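Local coordinates for protein Keto/oxoacid ferredoxin oxidoreductase, gamma subunit (Geobacter sulfurreducens, PDB 3ON3) that probably serves as the gamma subunit of a ferredoxin-dependent enzyme that oxidises 2-oxoacids, passing the electrons to ferredoxin, at residues I24-K35 / V145-V155; A114-K122 / A131-M139. All coordinates share one frame; numbering follows the deposited sequence.

Contact 1: residues I24-K35 / V145-V155; sequences IMAEAASIYDGK and VVSKEAAEKAV
Asp33 takes two hydrogen bonds from Ser147. Its OD2 receives Ser147 N at 2.7 Å on the syn side but tilted out of the carboxylate plane (N-H...O 162°). Its OD1 is met by Ser147 OG from above that plane. Ser147 OG also accepts from Ala150 N at 3.0 Å, as the N-cap of helix 148-157, which fixes the hydroxyl. With an alanine at Asp33, Ser147 N and OG would probably lose their shared acceptor and the helix start be less firmly held. Lys35 NZ reaches Val145 O at 2.8 Å.

The helices meet through small side chains, and the axes of 24-32 and 148-155 approach to 7.9 Å. Ala28 and Ala150 face each other, with Ala150 CB 3.3 Å from Ala28 O. Ala154 CB is a knob among Ile24, Glu27, Ala28 and Tyr32. With its CG anti to the carbonyl carbon (chi1 -55°), the Tyr32 ring lies between Lys153 CB, 3.8 Å over the centre of one face in a CH-pi contact, and Ile31 CG2 on the other. A water joins Glu27 OE1 to Ala154 O; OE2 forms a salt bridge with Arg158 and a hydrogen bond with Tyr43 of the second subunit.

Toward the sheet, CE of Met25, a selenomethionine, packs against Val145 CG1 and Val146 CG1. Met25 and Val145 continue onto strands 6-12 and 52-59, and Val155 onto helices 131-143 and 164-181.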
# COMPACT_ATOMS: atom_id res chain seq x y z
N ILE B 24 1.64 -6.56 -2.83
CA ILE B 24 2.24 -7.71 -3.50
C ILE B 24 1.24 -8.47 -4.39
O ILE B 24 1.53 -8.76 -5.56
CB ILE B 24 2.88 -8.65 -2.47
CG1 ILE B 24 4.07 -7.96 -1.81
CG2 ILE B 24 3.31 -9.95 -3.14
CD1 ILE B 24 4.66 -8.74 -0.67
N MSE B 25 0.06 -8.77 -3.85
CA MSE B 25 -0.98 -9.44 -4.64
C MSE B 25 -1.41 -8.65 -5.87
O MSE B 25 -1.62 -9.23 -6.93
CB MSE B 25 -2.22 -9.75 -3.79
CG MSE B 25 -2.23 -11.10 -3.13
SE MSE B 25 -2.36 -12.63 -4.34
CE MSE B 25 -3.35 -11.78 -5.78
N ALA B 26 -1.56 -7.33 -5.71
CA ALA B 26 -1.97 -6.47 -6.82
C ALA B 26 -0.91 -6.43 -7.95
O ALA B 26 -1.24 -6.48 -9.14
CB ALA B 26 -2.30 -5.03 -6.32
N GLU B 27 0.36 -6.34 -7.56
CA GLU B 27 1.47 -6.30 -8.52
C GLU B 27 1.76 -7.67 -9.16
O GLU B 27 2.21 -7.74 -10.31
CB GLU B 27 2.72 -5.68 -7.86
CG GLU B 27 2.55 -4.17 -7.56
CD GLU B 27 3.61 -3.58 -6.63
OE1 GLU B 27 4.44 -4.34 -6.09
OE2 GLU B 27 3.60 -2.34 -6.43
N ALA B 28 1.46 -8.75 -8.44
CA ALA B 28 1.59 -10.09 -9.01
C ALA B 28 0.63 -10.18 -10.18
O ALA B 28 1.00 -10.62 -11.25
CB ALA B 28 1.28 -11.16 -7.99
N ALA B 29 -0.61 -9.73 -9.96
CA ALA B 29 -1.63 -9.80 -10.99
C ALA B 29 -1.34 -8.94 -12.22
O ALA B 29 -1.56 -9.37 -13.34
CB ALA B 29 -2.99 -9.42 -10.40
N SER B 30 -0.88 -7.72 -12.01
CA SER B 30 -0.83 -6.75 -13.10
C SER B 30 0.55 -6.68 -13.75
O SER B 30 0.69 -7.01 -14.92
CB SER B 30 -1.24 -5.36 -12.60
OG SER B 30 -0.53 -5.05 -11.41
N ILE B 31 1.55 -6.26 -12.99
CA ILE B 31 2.92 -6.24 -13.48
C ILE B 31 3.34 -7.59 -14.05
O ILE B 31 3.88 -7.64 -15.16
CB ILE B 31 3.91 -5.87 -12.37
CG1 ILE B 31 3.54 -4.53 -11.74
CG2 ILE B 31 5.32 -5.83 -12.93
CD1 ILE B 31 4.39 -4.16 -10.56
N TYR B 32 3.10 -8.67 -13.31
CA TYR B 32 3.59 -9.99 -13.72
C TYR B 32 2.58 -10.87 -14.43
O TYR B 32 2.91 -11.50 -15.42
CB TYR B 32 4.28 -10.73 -12.57
CG TYR B 32 5.38 -9.88 -12.00
CD1 TYR B 32 6.58 -9.69 -12.69
CD2 TYR B 32 5.20 -9.21 -10.80
CE1 TYR B 32 7.58 -8.88 -12.18
CE2 TYR B 32 6.18 -8.39 -10.29
CZ TYR B 32 7.37 -8.23 -10.97
OH TYR B 32 8.33 -7.40 -10.43
N ASP B 33 1.34 -10.89 -13.98
CA ASP B 33 0.38 -11.79 -14.62
C ASP B 33 -0.41 -11.16 -15.76
O ASP B 33 -1.16 -11.86 -16.44
CB ASP B 33 -0.55 -12.45 -13.60
CG ASP B 33 -0.31 -13.96 -13.50
OD1 ASP B 33 0.62 -14.45 -14.17
OD2 ASP B 33 -1.04 -14.65 -12.76
N GLY B 34 -0.24 -9.86 -15.98
CA GLY B 34 -0.88 -9.18 -17.09
C GLY B 34 -2.34 -8.81 -16.85
O GLY B 34 -3.06 -8.44 -17.78
N LYS B 35 -2.79 -8.92 -15.62
CA LYS B 35 -4.17 -8.52 -15.33
C LYS B 35 -4.24 -7.07 -14.83
O LYS B 35 -3.23 -6.36 -14.79
CB LYS B 35 -4.81 -9.49 -14.33
CG LYS B 35 -4.79 -10.94 -14.80
CD LYS B 35 -5.24 -11.91 -13.71
CE LYS B 35 -5.36 -13.34 -14.26
NZ LYS B 35 -5.95 -14.29 -13.27
N VAL B 145 -5.61 -17.18 -8.11
CA VAL B 145 -5.94 -15.96 -8.83
C VAL B 145 -4.76 -15.46 -9.68
O VAL B 145 -4.96 -14.89 -10.77
CB VAL B 145 -6.52 -14.83 -7.89
CG1 VAL B 145 -5.44 -14.25 -6.99
CG2 VAL B 145 -7.15 -13.74 -8.71
N VAL B 146 -3.54 -15.69 -9.19
CA VAL B 146 -2.32 -15.35 -9.93
C VAL B 146 -1.42 -16.58 -10.00
O VAL B 146 -1.53 -17.46 -9.13
CB VAL B 146 -1.54 -14.20 -9.27
CG1 VAL B 146 -2.36 -12.90 -9.31
CG2 VAL B 146 -1.15 -14.54 -7.81
N SER B 147 -0.54 -16.64 -11.00
CA SER B 147 0.41 -17.75 -11.08
C SER B 147 1.34 -17.69 -9.89
O SER B 147 1.57 -16.61 -9.33
CB SER B 147 1.21 -17.71 -12.39
OG SER B 147 1.98 -16.51 -12.49
N LYS B 148 1.87 -18.84 -9.49
CA LYS B 148 2.85 -18.90 -8.42
C LYS B 148 4.06 -18.05 -8.81
O LYS B 148 4.63 -17.36 -7.96
CB LYS B 148 3.26 -20.35 -8.14
CG LYS B 148 4.30 -20.51 -7.02
CD LYS B 148 4.91 -21.93 -6.97
CE LYS B 148 5.72 -22.17 -5.70
NZ LYS B 148 6.62 -23.39 -5.78
N GLU B 149 4.44 -18.08 -10.09
CA GLU B 149 5.56 -17.28 -10.56
C GLU B 149 5.33 -15.77 -10.39
O GLU B 149 6.22 -15.07 -9.91
CB GLU B 149 5.95 -17.62 -12.02
CG GLU B 149 7.04 -16.69 -12.60
CD GLU B 149 7.42 -16.96 -14.07
OE1 GLU B 149 6.81 -17.81 -14.74
OE2 GLU B 149 8.36 -16.29 -14.55
N ALA B 150 4.14 -15.30 -10.77
CA ALA B 150 3.77 -13.89 -10.64
C ALA B 150 3.90 -13.43 -9.20
O ALA B 150 4.49 -12.38 -8.90
CB ALA B 150 2.33 -13.66 -11.12
N ALA B 151 3.34 -14.22 -8.29
CA ALA B 151 3.34 -13.88 -6.88
C ALA B 151 4.74 -13.92 -6.30
O ALA B 151 5.12 -13.05 -5.49
CB ALA B 151 2.40 -14.83 -6.09
N GLU B 152 5.52 -14.92 -6.70
CA GLU B 152 6.89 -15.04 -6.22
C GLU B 152 7.71 -13.81 -6.63
O GLU B 152 8.46 -13.25 -5.82
CB GLU B 152 7.57 -16.30 -6.77
CG GLU B 152 8.91 -16.56 -6.08
CD GLU B 152 9.75 -17.66 -6.72
OE1 GLU B 152 9.42 -18.14 -7.83
OE2 GLU B 152 10.76 -18.03 -6.09
N LYS B 153 7.61 -13.42 -7.90
CA LYS B 153 8.32 -12.24 -8.42
C LYS B 153 7.89 -11.00 -7.67
O LYS B 153 8.74 -10.23 -7.22
CB LYS B 153 8.07 -12.05 -9.91
CG LYS B 153 8.82 -13.03 -10.82
CD LYS B 153 8.77 -12.56 -12.25
CE LYS B 153 9.54 -13.49 -13.17
NZ LYS B 153 9.61 -12.94 -14.55
N ALA B 154 6.58 -10.81 -7.53
CA ALA B 154 6.03 -9.72 -6.72
C ALA B 154 6.51 -9.71 -5.26
O ALA B 154 6.85 -8.65 -4.74
CB ALA B 154 4.49 -9.68 -6.78
N VAL B 155 6.52 -10.87 -4.61
CA VAL B 155 7.02 -10.95 -3.24
C VAL B 155 8.47 -10.48 -3.18
O VAL B 155 8.83 -9.60 -2.41
CB VAL B 155 6.98 -12.37 -2.64
CG1 VAL B 155 7.75 -12.41 -1.32
CG2 VAL B 155 5.55 -12.87 -2.41
O HOH W 1 6.22 -6.41 -6.30

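Contact 2: residues A114-K122 / A131-M139; sequences AFNIINTAK and ANIVALGAM
The Phe115 ring presents its edge to helix 131-143. Ala138 CB lies in the ring plane, 3.7 Å from Phe115 CE2, and Val134 CG1 sits near that plane, 3.9 Å from Phe115 CZ. One face carries Ile117 CG1, offset toward the rim. Asn116 OD1 and Thr120 OG1 also lie in plane at the edge. Phe115 CG stands between the backbone N and the carbonyl carbon (chi1 75°), a torsion that carries the ring across to the helix.

Val134 is the central side chain. Its CG1 touches Phe115 and Thr120 CG2, and its CG2 meets Ala121 CB at 3.8 Å. Ile117 lies alongside Val134, pointing the opposite way, its CG2 against Val134 CG1. Ala121 CB presses on Ala131 CA at 3.4 Å, a tight approach. Two alanines there let the axes of 117-122 and 131-139 approach to 8.2 Å.

Thr120 gives its hydroxyl to Asn116 O at 2.9 Å. Lys177 NZ of helix 164-181 also bonds that hydroxyl.

The contact seats helix 131-143 against edge strand 111-115 of the mixed sheet and the helix after it. No hydrogen bond crosses between the segments. It is apolar and largely buried, so its hold comes from shape and exclusion of water.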
# COMPACT_ATOMS: atom_id res chain seq x y z
N ALA B 114 -7.18 -23.72 7.63
CA ALA B 114 -6.59 -23.17 8.84
C ALA B 114 -5.25 -23.82 9.12
O ALA B 114 -5.14 -25.04 9.13
CB ALA B 114 -7.54 -23.35 10.03
N PHE B 115 -4.22 -23.01 9.34
CA PHE B 115 -2.95 -23.53 9.80
C PHE B 115 -2.20 -22.49 10.59
O PHE B 115 -2.64 -21.34 10.69
CB PHE B 115 -2.09 -24.15 8.67
CG PHE B 115 -1.42 -23.15 7.75
CD1 PHE B 115 -0.12 -22.72 7.99
CD2 PHE B 115 -2.06 -22.70 6.60
CE1 PHE B 115 0.53 -21.83 7.13
CE2 PHE B 115 -1.43 -21.81 5.71
CZ PHE B 115 -0.13 -21.37 5.98
N ASN B 116 -1.09 -22.91 11.18
CA ASN B 116 -0.30 -22.04 12.05
C ASN B 116 0.53 -21.02 11.27
O ASN B 116 1.75 -21.05 11.31
CB ASN B 116 0.59 -22.87 12.98
CG ASN B 116 1.56 -23.77 12.22
OD1 ASN B 116 1.39 -24.03 11.02
ND2 ASN B 116 2.58 -24.24 12.92
N ILE B 117 -0.16 -20.13 10.57
CA ILE B 117 0.49 -19.10 9.74
C ILE B 117 1.57 -18.32 10.47
O ILE B 117 2.69 -18.17 9.99
CB ILE B 117 -0.53 -18.09 9.20
CG1 ILE B 117 -1.54 -18.78 8.28
CG2 ILE B 117 0.19 -16.98 8.45
CD1 ILE B 117 -2.77 -17.93 7.91
N ILE B 118 1.20 -17.78 11.63
CA ILE B 118 2.10 -16.91 12.37
C ILE B 118 3.30 -17.71 12.88
O ILE B 118 4.44 -17.25 12.83
CB ILE B 118 1.37 -16.20 13.54
CG1 ILE B 118 0.68 -14.93 13.04
CG2 ILE B 118 2.35 -15.78 14.59
CD1 ILE B 118 -0.80 -14.90 13.22
N ASN B 119 3.04 -18.92 13.33
CA ASN B 119 4.06 -19.75 13.94
C ASN B 119 4.96 -20.40 12.90
O ASN B 119 6.12 -20.69 13.17
CB ASN B 119 3.40 -20.83 14.78
CG ASN B 119 4.22 -21.19 15.98
OD1 ASN B 119 4.97 -22.17 15.95
ND2 ASN B 119 4.10 -20.40 17.04
N THR B 120 4.41 -20.63 11.71
CA THR B 120 5.23 -21.02 10.58
C THR B 120 6.30 -19.94 10.38
O THR B 120 7.50 -20.23 10.39
CB THR B 120 4.41 -21.19 9.29
OG1 THR B 120 3.55 -22.34 9.42
CG2 THR B 120 5.34 -21.38 8.09
N ALA B 121 5.86 -18.70 10.22
CA ALA B 121 6.78 -17.58 10.04
C ALA B 121 7.79 -17.52 11.18
O ALA B 121 8.99 -17.39 10.95
CB ALA B 121 6.00 -16.26 9.95
N LYS B 122 7.28 -17.63 12.41
CA LYS B 122 8.12 -17.45 13.59
C LYS B 122 9.11 -18.59 13.82
O LYS B 122 10.29 -18.35 14.09
CB LYS B 122 7.27 -17.20 14.85
CG LYS B 122 8.11 -16.76 16.06
CD LYS B 122 7.51 -17.13 17.42
CE LYS B 122 8.56 -16.93 18.53
NZ LYS B 122 8.19 -17.45 19.89
N ALA B 131 5.12 -13.18 8.54
CA ALA B 131 3.90 -13.99 8.60
C ALA B 131 2.95 -13.63 7.47
O ALA B 131 2.31 -14.49 6.89
CB ALA B 131 3.21 -13.85 9.95
N ASN B 132 2.91 -12.34 7.12
CA ASN B 132 2.13 -11.88 5.98
C ASN B 132 2.57 -12.51 4.65
O ASN B 132 1.76 -12.62 3.74
CB ASN B 132 2.17 -10.36 5.86
CG ASN B 132 3.58 -9.81 5.68
OD1 ASN B 132 4.56 -10.40 6.15
ND2 ASN B 132 3.68 -8.69 4.99
N ILE B 133 3.84 -12.89 4.55
CA ILE B 133 4.37 -13.52 3.33
C ILE B 133 3.93 -14.97 3.29
O ILE B 133 3.50 -15.47 2.26
CB ILE B 133 5.94 -13.44 3.23
CG1 ILE B 133 6.42 -12.00 3.36
CG2 ILE B 133 6.44 -14.04 1.90
CD1 ILE B 133 5.67 -11.00 2.46
N VAL B 134 4.02 -15.64 4.44
CA VAL B 134 3.40 -16.96 4.59
C VAL B 134 1.94 -16.98 4.14
O VAL B 134 1.55 -17.83 3.35
CB VAL B 134 3.46 -17.45 6.02
CG1 VAL B 134 2.88 -18.88 6.10
CG2 VAL B 134 4.89 -17.41 6.53
N ALA B 135 1.16 -16.02 4.62
CA ALA B 135 -0.27 -15.97 4.32
C ALA B 135 -0.49 -15.73 2.82
O ALA B 135 -1.45 -16.21 2.23
CB ALA B 135 -0.94 -14.88 5.14
N LEU B 136 0.41 -14.96 2.23
CA LEU B 136 0.32 -14.60 0.83
C LEU B 136 0.57 -15.82 -0.04
O LEU B 136 -0.12 -16.04 -1.04
CB LEU B 136 1.34 -13.50 0.55
CG LEU B 136 1.39 -12.77 -0.79
CD1 LEU B 136 2.01 -13.66 -1.87
CD2 LEU B 136 0.00 -12.26 -1.18
N GLY B 137 1.56 -16.63 0.36
CA GLY B 137 1.82 -17.90 -0.31
C GLY B 137 0.60 -18.80 -0.18
O GLY B 137 0.16 -19.46 -1.14
N ALA B 138 0.02 -18.81 1.01
CA ALA B 138 -1.18 -19.61 1.25
C ALA B 138 -2.34 -19.14 0.38
O ALA B 138 -3.04 -19.96 -0.21
CB ALA B 138 -1.55 -19.60 2.71
N MSE B 139 -2.53 -17.82 0.29
CA MSE B 139 -3.65 -17.23 -0.45
C MSE B 139 -3.54 -17.50 -1.95
O MSE B 139 -4.55 -17.63 -2.63
CB MSE B 139 -3.71 -15.71 -0.24
CG MSE B 139 -4.75 -15.25 0.73
SE MSE B 139 -6.58 -15.88 0.37
CE MSE B 139 -6.94 -16.15 2.24

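From the N terminus, helix 18-32 supplies the first side of contact 1. The chain then runs through strands 36-43, 52-59, 71-76 and 93-98, with helix 79-85 among them, to strand 111-115. Contact 2 closes a short loop there. The chain goes directly on to helix 148-157, which returns to helix 18-32 and closes the long loop of contact 1. Contact 2 is therefore nested inside contact 1. Their centres are about 18 Å apart, yet they touch: Leu136 packs on Met25 and Val155, and Ile133 on Ile24 and Val155. Contact 2 ties helix 131-143 to strand 111-115 and helix 117-125; contact 1 ties helix 148-157 to helix 18-32.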